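Local coordinates for protein sulfate adenylyltransferase, adenylylsulfate kinase (Thiobacillus denitrificans, PDB 3CR8) that probably catalyses ATP-dependent phosphorylation of adenosine 5'-phosphosulfate to 3'-phosphoadenylyl sulfate, the APS kinase step in making activated sulfate, at residues R399-D405 / R442-A448; R424-V428 / P449-Y453. The contacts are given in a common frame with arbitrary orientation. Residue numbers count along the deposited sequence, not the author numbering.

In the fold
Both contacts lie in the APS kinase part of the chain, a P-loop NTPase fold with a five-stranded parallel sheet. From the N terminus, the chain leaves strand 401-404, passes through helices 407-414 and 421-440 and returns as strand 444-447; contact 1 closes this loop by pairing the two strands. Contact 2 opens near the start of helix 421-440 and closes between strand 444-447 and helix 454-465. The two closures cross: 424-428 falls between the halves of contact 1, and 449-453 follows 442-448 directly. Contact 1 joins the outermost strand within this chain to its neighbour, while contact 2 ties the start of helix 421-440 to the loop after strand 444-447, their centres about 18 Å apart.

Contact 1 (R399-D405 / R442-A448); sequences RCVTLLD and RGIAICA
Two parallel strands, 401-404 and 444-447, form one side of the five-stranded P-loop NTPase sheet. Strand 401-404 is outermost within this chain, and 444-447 also pairs with strand 370-376. A helical beta-alpha-beta crossover connects them. Their axes approach to 4.9 Å and cross at -20°; Val401 sits opposite Ile444, Thr402 opposite Ala445 and Leu403 opposite Ile446, with CA atoms 4.9 to 5.1 Å apart. Arg442, at positive phi (80°), is the C-prime residue of the Schellman motif that ends helix 421-440.

Backbone hydrogen bonds run from Ile444 N to Cys400 O (2.9 Å), Thr402 N to Ile444 O (3.1 Å) and Ile446 N to Thr402 O (3.0 Å). A fourth, from Leu404 N to Ile446 O (3.0 Å), is bent and weak, where Leu404 centres an inverse gamma turn.

Val401, Leu403, Ile444 and Ile446 share the face toward helix 380-394. Val401 (chi1 t) places CG2 3.5 Å from Ile444 CD1 and CG1 3.7 Å from Ile446 CD1. On the face toward helix 421-440, Leu404 CD1 lies 4.2 Å from Cys447 SG. Arg399 CG lies 3.2 Å from Arg442 O; Ile444 CG2 sits over one face of the Arg399 guanidinium, which hydrogen-bonds Gln368 and Tyr542.

Thr402 OG1 hydrogen-bonds Glu437 of the second subunit. Asp405 OD2 is hydrogen-bonded to Ser383 OG, a predicted ATP-binding residue, while Asp405 OD1 stays 3.4 Å from Ala448 O, two acceptors without a bond.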
# COMPACT_ATOMS: atom_id res chain seq x y z
N ARG A 399 11.97 17.06 -17.84
CA ARG A 399 11.80 17.64 -19.17
C ARG A 399 13.15 17.89 -19.84
O ARG A 399 14.10 18.33 -19.19
CB ARG A 399 10.97 18.91 -19.11
CG ARG A 399 9.55 18.67 -18.61
CD ARG A 399 8.87 19.96 -18.26
NE ARG A 399 9.52 20.58 -17.12
CZ ARG A 399 9.00 21.59 -16.43
NH1 ARG A 399 7.81 22.10 -16.79
NH2 ARG A 399 9.65 22.09 -15.38
N CYS A 400 13.24 17.57 -21.13
CA CYS A 400 14.46 17.81 -21.90
C CYS A 400 14.51 19.27 -22.36
O CYS A 400 13.48 19.85 -22.71
CB CYS A 400 14.57 16.87 -23.11
SG CYS A 400 14.95 15.15 -22.74
N VAL A 401 15.70 19.85 -22.34
CA VAL A 401 15.91 21.23 -22.79
C VAL A 401 16.65 21.31 -24.12
O VAL A 401 17.65 20.64 -24.32
CB VAL A 401 16.76 21.98 -21.80
CG1 VAL A 401 16.96 23.40 -22.30
CG2 VAL A 401 16.11 21.94 -20.42
N THR A 402 16.13 22.13 -25.03
CA THR A 402 16.79 22.35 -26.32
C THR A 402 17.07 23.84 -26.50
O THR A 402 16.18 24.69 -26.34
CB THR A 402 15.92 21.86 -27.50
OG1 THR A 402 15.82 20.43 -27.47
CG2 THR A 402 16.52 22.32 -28.82
N LEU A 403 18.32 24.15 -26.82
CA LEU A 403 18.71 25.51 -27.12
C LEU A 403 18.60 25.80 -28.61
O LEU A 403 19.47 25.41 -29.36
CB LEU A 403 20.16 25.72 -26.73
CG LEU A 403 20.50 27.08 -26.07
CD1 LEU A 403 22.00 27.26 -25.93
CD2 LEU A 403 19.89 28.27 -26.79
N LEU A 404 17.52 26.45 -29.02
CA LEU A 404 17.37 26.88 -30.40
C LEU A 404 18.07 28.24 -30.64
O LEU A 404 17.41 29.29 -30.68
CB LEU A 404 15.88 26.99 -30.75
CG LEU A 404 15.15 25.65 -30.89
CD1 LEU A 404 13.67 25.86 -31.23
CD2 LEU A 404 15.79 24.81 -31.97
N ASP A 405 19.39 28.23 -30.80
CA ASP A 405 20.07 29.51 -31.03
C ASP A 405 21.09 29.62 -32.18
O ASP A 405 20.78 30.19 -33.23
CB ASP A 405 20.70 30.02 -29.75
CG ASP A 405 20.71 31.53 -29.68
OD1 ASP A 405 20.03 32.16 -30.53
OD2 ASP A 405 21.37 32.08 -28.78
N ARG A 442 6.09 18.29 -24.20
CA ARG A 442 6.50 18.29 -22.79
C ARG A 442 7.97 18.58 -22.58
O ARG A 442 8.55 18.19 -21.57
CB ARG A 442 6.16 16.94 -22.12
CG ARG A 442 5.03 16.97 -21.09
CD ARG A 442 4.02 18.08 -21.38
NE ARG A 442 2.81 17.74 -22.17
CZ ARG A 442 2.44 16.53 -22.59
NH1 ARG A 442 3.18 15.45 -22.33
NH2 ARG A 442 1.31 16.39 -23.28
N GLY A 443 8.59 19.26 -23.53
CA GLY A 443 9.98 19.68 -23.35
C GLY A 443 10.03 21.18 -23.12
O GLY A 443 9.00 21.86 -23.20
N ILE A 444 11.21 21.70 -22.81
CA ILE A 444 11.36 23.15 -22.72
C ILE A 444 12.29 23.64 -23.82
O ILE A 444 13.42 23.14 -23.96
CB ILE A 444 11.83 23.66 -21.32
CG1 ILE A 444 13.26 24.12 -21.35
CG2 ILE A 444 11.65 22.65 -20.15
CD1 ILE A 444 13.70 24.45 -19.97
N ALA A 445 11.82 24.62 -24.60
CA ALA A 445 12.58 25.20 -25.72
C ALA A 445 13.02 26.61 -25.41
O ALA A 445 12.21 27.43 -24.99
CB ALA A 445 11.77 25.21 -27.01
N ILE A 446 14.30 26.90 -25.63
CA ILE A 446 14.84 28.22 -25.31
C ILE A 446 15.33 28.94 -26.55
O ILE A 446 16.31 28.52 -27.14
CB ILE A 446 16.02 28.10 -24.35
CG1 ILE A 446 15.56 27.63 -22.98
CG2 ILE A 446 16.73 29.40 -24.24
CD1 ILE A 446 16.70 27.06 -22.20
N CYS A 447 14.67 30.03 -26.91
CA CYS A 447 14.93 30.72 -28.16
C CYS A 447 15.31 32.17 -28.01
O CYS A 447 14.70 32.90 -27.24
CB CYS A 447 13.63 30.89 -28.93
SG CYS A 447 12.77 29.41 -29.15
N ALA A 448 16.29 32.60 -28.81
CA ALA A 448 16.69 34.01 -28.86
C ALA A 448 17.04 34.54 -30.25
O ALA A 448 18.15 35.02 -30.47
CB ALA A 448 17.88 34.10 -27.91

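Contact 2 (R424-V428 / P449-Y453); sequences RDVNV and PIAPY
A helical turn, 424-428, packs here against the irregular loop 449-453 that links strand 444-447 to helix 454-465 in the P-loop kinase fold. No hydrogen bond joins the segments; the nearest CA pair is Val428 with Pro449, at 6.6 Å. The turn is held by a hydrogen bond from Val428 N to Arg424 O (3.2 Å).

Val428, chi1 t, points toward the loop and sets CG2 3.8 Å from Ala451 CB and 3.4 Å from Ile450 O. Its CG2 also lies 4.5 Å from Pro449 CB.

Ile450 leaves its backbone sideways, but chi1 of 27° and chi2 of 61° bring CD1 back to 3.9 Å from Asn427 ND2. Its side chain also touches the predicted ATP-binding P-loop, near Lys382. Asp425 starts sideways, but chi1 t carries OD1 to 4.5 Å from CD2 of the N-cap residue Tyr453, a loose contact; OD1 hydrogen-bonds Thr456 and OD2 forms a salt bridge with Arg429. Arg424, with chi1 and chi2 between wells, reaches the isoleucine methyl in a tight van der Waals contact: Arg424 NE stands 3.2 Å from Ile450 CD1.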
# COMPACT_ATOMS: atom_id res chain seq x y z
N ARG A 424 13.62 37.21 -42.60
CA ARG A 424 13.88 37.15 -41.17
C ARG A 424 12.59 36.88 -40.42
O ARG A 424 12.61 36.36 -39.31
CB ARG A 424 14.55 38.43 -40.67
CG ARG A 424 16.05 38.25 -40.51
CD ARG A 424 16.31 36.80 -40.17
NE ARG A 424 17.66 36.53 -39.68
CZ ARG A 424 18.48 35.64 -40.21
NH1 ARG A 424 18.12 34.92 -41.27
NH2 ARG A 424 19.68 35.46 -39.68
N ASP A 425 11.48 37.21 -41.06
CA ASP A 425 10.18 37.07 -40.45
C ASP A 425 9.60 35.69 -40.77
O ASP A 425 8.47 35.36 -40.40
CB ASP A 425 9.27 38.17 -40.96
CG ASP A 425 7.90 38.13 -40.33
OD1 ASP A 425 7.66 39.00 -39.46
OD2 ASP A 425 7.09 37.25 -40.71
N VAL A 426 10.39 34.89 -41.49
CA VAL A 426 10.02 33.50 -41.73
C VAL A 426 10.90 32.66 -40.84
O VAL A 426 10.46 31.66 -40.27
CB VAL A 426 10.18 33.07 -43.21
CG1 VAL A 426 11.56 32.42 -43.45
CG2 VAL A 426 9.02 32.14 -43.62
N ASN A 427 12.15 33.08 -40.71
CA ASN A 427 13.06 32.49 -39.74
C ASN A 427 12.47 32.45 -38.34
O ASN A 427 12.59 31.45 -37.63
CB ASN A 427 14.33 33.31 -39.68
CG ASN A 427 15.27 32.83 -38.61
OD1 ASN A 427 15.79 31.72 -38.67
ND2 ASN A 427 15.49 33.66 -37.61
N VAL A 428 11.83 33.54 -37.92
CA VAL A 428 11.25 33.61 -36.58
C VAL A 428 10.12 32.59 -36.43
O VAL A 428 10.18 31.77 -35.51
CB VAL A 428 10.77 35.04 -36.22
CG1 VAL A 428 9.98 35.02 -34.93
CG2 VAL A 428 11.94 35.97 -36.08
N PRO A 449 16.09 34.47 -31.19
CA PRO A 449 16.24 35.00 -32.54
C PRO A 449 16.13 36.52 -32.57
O PRO A 449 15.77 37.17 -31.58
CB PRO A 449 15.00 34.44 -33.23
CG PRO A 449 13.96 34.61 -32.17
CD PRO A 449 14.71 33.99 -30.99
N ILE A 450 16.44 37.09 -33.74
CA ILE A 450 16.24 38.50 -33.99
C ILE A 450 14.80 38.76 -34.46
O ILE A 450 14.40 38.31 -35.53
CB ILE A 450 17.25 39.03 -35.02
CG1 ILE A 450 17.69 37.90 -35.96
CG2 ILE A 450 18.49 39.55 -34.33
CD1 ILE A 450 16.57 37.27 -36.77
N ALA A 451 14.02 39.48 -33.64
CA ALA A 451 12.62 39.73 -33.96
C ALA A 451 12.19 41.10 -33.45
O ALA A 451 12.13 41.33 -32.25
CB ALA A 451 11.72 38.64 -33.39
N PRO A 452 11.90 42.00 -34.38
CA PRO A 452 11.66 43.40 -34.06
C PRO A 452 10.19 43.79 -34.16
O PRO A 452 9.85 44.92 -33.83
CB PRO A 452 12.47 44.14 -35.14
CG PRO A 452 12.99 43.04 -36.11
CD PRO A 452 12.15 41.84 -35.82
N TYR A 453 9.33 42.88 -34.61
CA TYR A 453 7.95 43.22 -34.90
C TYR A 453 7.10 42.68 -33.75
O TYR A 453 7.15 41.49 -33.46
CB TYR A 453 7.58 42.74 -36.31
CG TYR A 453 8.38 43.39 -37.43
CD1 TYR A 453 9.62 43.95 -37.18
CD2 TYR A 453 7.89 43.41 -38.74
CE1 TYR A 453 10.35 44.54 -38.18
CE2 TYR A 453 8.62 44.00 -39.76
CZ TYR A 453 9.85 44.56 -39.47
OH TYR A 453 10.59 45.15 -40.48